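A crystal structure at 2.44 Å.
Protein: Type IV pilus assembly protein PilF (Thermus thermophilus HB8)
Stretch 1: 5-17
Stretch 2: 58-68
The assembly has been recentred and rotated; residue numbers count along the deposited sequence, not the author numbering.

Stretch 1, residues 5-17: ESAAQKFVKQVIR
Stretch 2, residues 58-68: NAVISVVKIMG

Helical segments of one chain, within residues 5-17 and 58-68, pack through apolar side chains, with no hydrogen bond between them. Their axes approach to 8.3 Å and their N-to-C directions diverge by 62° (signed crossing angle -62°); the contact buries 422 Å², both sides summed. Both backbones are regular α-helix, with phi/psi near -65/-40 and i to i+4 hydrogen bonds such as Val12 N to Ala8 O (3.0 Å) and Met67 N to Val63 O (3.0 Å).

Along the second helix, Asn58 lies out of reach, and the contact opens at Ala59. Its CB points toward the first helix and lies 3.6 Å from Ala8 CB. Ala8 CB also lies 3.6 Å from Ala59 C and 3.7 Å from Val60 N, so it packs directly on the second helix's backbone; the CA atoms of Ala8 and Val60 are 4.9 Å apart. Val60 (chi1 t) points sideways, placing CG2 4.0 Å from Ala8 CB and 4.1 Å from Phe11 CD2, where it meets the ring obliquely; Phe11 has chi1 t and chi2 81°. Ile61 turns away and Ser62 makes no contact.

One turn after Ala59, Val63 (chi1 t) points toward the partner. Its CG2 lies 3.8 Å from Ala8 CB and 3.7 Å from Gln9 N, while its CG1 is 3.8 Å from Val12 CG2. Val64, also t, is directed sideways, yet its CG2 reaches Val12 CG2 at 3.7 Å. Val12 (chi1 t) is thus a knob in a hole formed by Val60, Val63, Val64 and Met67. Lys65 and Ile66 stay clear.

Met67 (chi1 m, chi2 t, chi3 p) extends the contact at its C-terminal end: SD lies 3.7 Å from Val12 CG1, and CE lies 3.6 Å from CD1 of Ile16 (chi1 m, chi2 t). Gly68 makes no contact with the first stretch.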

# COMPACT_ATOMS: atom_id res chain seq x y z
N GLU C 5 38.14 -33.18 -7.97
CA GLU C 5 37.30 -32.87 -6.81
C GLU C 5 38.14 -32.99 -5.53
O GLU C 5 38.00 -32.19 -4.59
CB GLU C 5 36.05 -33.77 -6.78
CG GLU C 5 36.16 -35.05 -5.92
CD GLU C 5 37.08 -36.14 -6.51
OE1 GLU C 5 36.87 -37.33 -6.17
OE2 GLU C 5 38.03 -35.83 -7.28
N SER C 6 39.02 -33.99 -5.48
CA SER C 6 40.12 -33.95 -4.53
C SER C 6 41.37 -33.39 -5.17
O SER C 6 42.15 -32.73 -4.49
CB SER C 6 40.41 -35.34 -3.94
OG SER C 6 40.91 -35.23 -2.61
N ALA C 7 41.55 -33.60 -6.47
CA ALA C 7 42.54 -32.81 -7.20
C ALA C 7 42.24 -31.32 -7.07
O ALA C 7 43.15 -30.51 -6.85
CB ALA C 7 42.57 -33.22 -8.67
N ALA C 8 40.96 -30.95 -7.17
CA ALA C 8 40.61 -29.54 -7.02
C ALA C 8 40.75 -29.10 -5.57
O ALA C 8 41.28 -28.01 -5.30
CB ALA C 8 39.19 -29.29 -7.54
N GLN C 9 40.31 -29.93 -4.63
CA GLN C 9 40.35 -29.55 -3.22
C GLN C 9 41.78 -29.33 -2.75
O GLN C 9 42.05 -28.44 -1.95
CB GLN C 9 39.68 -30.62 -2.37
CG GLN C 9 38.90 -30.08 -1.20
CD GLN C 9 37.87 -31.06 -0.74
OE1 GLN C 9 37.28 -31.79 -1.55
NE2 GLN C 9 37.63 -31.09 0.57
N LYS C 10 42.70 -30.16 -3.24
CA LYS C 10 44.10 -30.02 -2.88
C LYS C 10 44.70 -28.76 -3.48
O LYS C 10 45.60 -28.14 -2.89
CB LYS C 10 44.87 -31.27 -3.33
CG LYS C 10 46.38 -31.18 -3.23
CD LYS C 10 47.05 -32.50 -3.56
CE LYS C 10 48.56 -32.39 -3.45
NZ LYS C 10 49.18 -32.05 -4.74
N PHE C 11 44.20 -28.36 -4.65
CA PHE C 11 44.68 -27.13 -5.27
C PHE C 11 44.25 -25.91 -4.46
O PHE C 11 45.07 -25.05 -4.13
CB PHE C 11 44.19 -27.04 -6.70
CG PHE C 11 44.59 -25.77 -7.38
CD1 PHE C 11 45.86 -25.64 -7.92
CD2 PHE C 11 43.72 -24.68 -7.43
CE1 PHE C 11 46.26 -24.47 -8.52
CE2 PHE C 11 44.11 -23.51 -8.01
CZ PHE C 11 45.38 -23.40 -8.57
N VAL C 12 42.95 -25.81 -4.16
CA VAL C 12 42.47 -24.66 -3.40
C VAL C 12 43.29 -24.53 -2.12
O VAL C 12 43.84 -23.46 -1.83
CB VAL C 12 40.96 -24.79 -3.11
CG1 VAL C 12 40.46 -23.62 -2.27
CG2 VAL C 12 40.19 -24.84 -4.40
N LYS C 13 43.44 -25.63 -1.38
CA LYS C 13 44.15 -25.57 -0.11
C LYS C 13 45.60 -25.14 -0.30
O LYS C 13 46.19 -24.54 0.60
CB LYS C 13 44.07 -26.92 0.60
CG LYS C 13 42.72 -27.15 1.29
CD LYS C 13 42.67 -28.46 2.09
CE LYS C 13 41.28 -28.67 2.73
NZ LYS C 13 41.13 -29.99 3.42
N GLN C 14 46.17 -25.39 -1.48
CA GLN C 14 47.54 -24.97 -1.72
C GLN C 14 47.63 -23.48 -2.03
O GLN C 14 48.54 -22.80 -1.53
CB GLN C 14 48.15 -25.77 -2.88
CG GLN C 14 49.67 -25.63 -3.04
CD GLN C 14 50.25 -26.61 -4.07
OE1 GLN C 14 49.54 -27.09 -4.96
NE2 GLN C 14 51.54 -26.90 -3.94
N VAL C 15 46.72 -22.95 -2.84
CA VAL C 15 46.84 -21.53 -3.18
C VAL C 15 46.51 -20.70 -1.95
O VAL C 15 47.14 -19.66 -1.72
CB VAL C 15 45.97 -21.16 -4.41
CG1 VAL C 15 44.51 -21.14 -4.12
CG2 VAL C 15 46.38 -19.80 -4.97
N ILE C 16 45.60 -21.18 -1.11
CA ILE C 16 45.33 -20.47 0.13
C ILE C 16 46.53 -20.56 1.07
O ILE C 16 46.96 -19.54 1.64
CB ILE C 16 44.03 -20.99 0.78
CG1 ILE C 16 42.89 -20.99 -0.25
CG2 ILE C 16 43.66 -20.15 2.04
CD1 ILE C 16 41.48 -21.09 0.33
N ARG C 17 47.11 -21.72 1.20
CA ARG C 17 48.31 -21.82 1.99
C ARG C 17 49.34 -20.86 1.47
O ARG C 17 49.91 -20.14 2.21
CB ARG C 17 48.85 -23.24 2.03
CG ARG C 17 50.04 -23.40 2.95
CD ARG C 17 50.48 -24.82 3.14
NE ARG C 17 50.91 -25.42 1.88
CZ ARG C 17 50.25 -26.36 1.19
NH1 ARG C 17 49.10 -26.86 1.61
NH2 ARG C 17 50.77 -26.80 0.07
N ASN C 58 35.31 -26.00 -13.20
CA ASN C 58 34.11 -26.21 -12.41
C ASN C 58 34.42 -26.94 -11.10
O ASN C 58 33.87 -26.60 -10.05
CB ASN C 58 33.07 -26.96 -13.25
CG ASN C 58 32.45 -26.07 -14.31
OD1 ASN C 58 31.85 -25.04 -14.01
ND2 ASN C 58 32.61 -26.45 -15.58
N ALA C 59 35.33 -27.92 -11.14
CA ALA C 59 35.74 -28.60 -9.91
C ALA C 59 36.33 -27.61 -8.91
O ALA C 59 35.96 -27.61 -7.73
CB ALA C 59 36.76 -29.68 -10.23
N VAL C 60 37.26 -26.77 -9.36
CA VAL C 60 37.86 -25.77 -8.48
C VAL C 60 36.80 -24.82 -7.94
O VAL C 60 36.73 -24.56 -6.72
CB VAL C 60 38.98 -25.01 -9.23
CG1 VAL C 60 39.27 -23.67 -8.59
CG2 VAL C 60 40.23 -25.85 -9.26
N ILE C 61 35.94 -24.29 -8.83
CA ILE C 61 34.86 -23.41 -8.41
C ILE C 61 33.90 -24.12 -7.47
O ILE C 61 33.27 -23.48 -6.61
CB ILE C 61 34.14 -22.85 -9.67
CG1 ILE C 61 35.02 -21.80 -10.33
CG2 ILE C 61 32.78 -22.23 -9.35
CD1 ILE C 61 34.99 -20.48 -9.62
N SER C 62 33.78 -25.43 -7.58
CA SER C 62 32.89 -26.15 -6.68
C SER C 62 33.46 -26.20 -5.27
O SER C 62 32.76 -25.94 -4.29
CB SER C 62 32.63 -27.56 -7.21
OG SER C 62 31.36 -28.02 -6.77
N VAL C 63 34.76 -26.52 -5.15
CA VAL C 63 35.40 -26.55 -3.83
C VAL C 63 35.29 -25.19 -3.17
O VAL C 63 34.96 -25.06 -1.98
CB VAL C 63 36.87 -26.98 -3.96
CG1 VAL C 63 37.53 -26.93 -2.62
CG2 VAL C 63 36.96 -28.36 -4.56
N VAL C 64 35.56 -24.14 -3.94
CA VAL C 64 35.55 -22.79 -3.42
C VAL C 64 34.13 -22.37 -3.04
O VAL C 64 33.91 -21.70 -2.02
CB VAL C 64 36.19 -21.87 -4.47
CG1 VAL C 64 35.93 -20.46 -4.16
CG2 VAL C 64 37.67 -22.14 -4.52
N LYS C 65 33.13 -22.78 -3.84
CA LYS C 65 31.74 -22.44 -3.54
C LYS C 65 31.28 -23.14 -2.28
O LYS C 65 30.64 -22.51 -1.42
CB LYS C 65 30.83 -22.82 -4.71
CG LYS C 65 30.54 -21.68 -5.65
CD LYS C 65 29.52 -22.08 -6.67
CE LYS C 65 29.50 -21.12 -7.83
NZ LYS C 65 28.27 -21.32 -8.63
N ILE C 66 31.57 -24.44 -2.15
CA ILE C 66 31.16 -25.16 -0.95
C ILE C 66 31.82 -24.56 0.28
O ILE C 66 31.20 -24.45 1.35
CB ILE C 66 31.46 -26.66 -1.08
CG1 ILE C 66 30.40 -27.34 -1.93
CG2 ILE C 66 31.46 -27.33 0.28
CD1 ILE C 66 30.89 -28.60 -2.55
N MET C 67 33.09 -24.16 0.15
CA MET C 67 33.79 -23.53 1.27
C MET C 67 33.08 -22.26 1.73
O MET C 67 33.10 -21.93 2.92
CB MET C 67 35.23 -23.20 0.88
CG MET C 67 36.22 -24.33 1.10
SD MET C 67 37.80 -24.03 0.27
CE MET C 67 38.50 -22.83 1.38
N GLY C 68 32.48 -21.52 0.80
CA GLY C 68 31.80 -20.30 1.17
C GLY C 68 30.31 -20.44 1.35
O GLY C 68 29.64 -19.43 1.56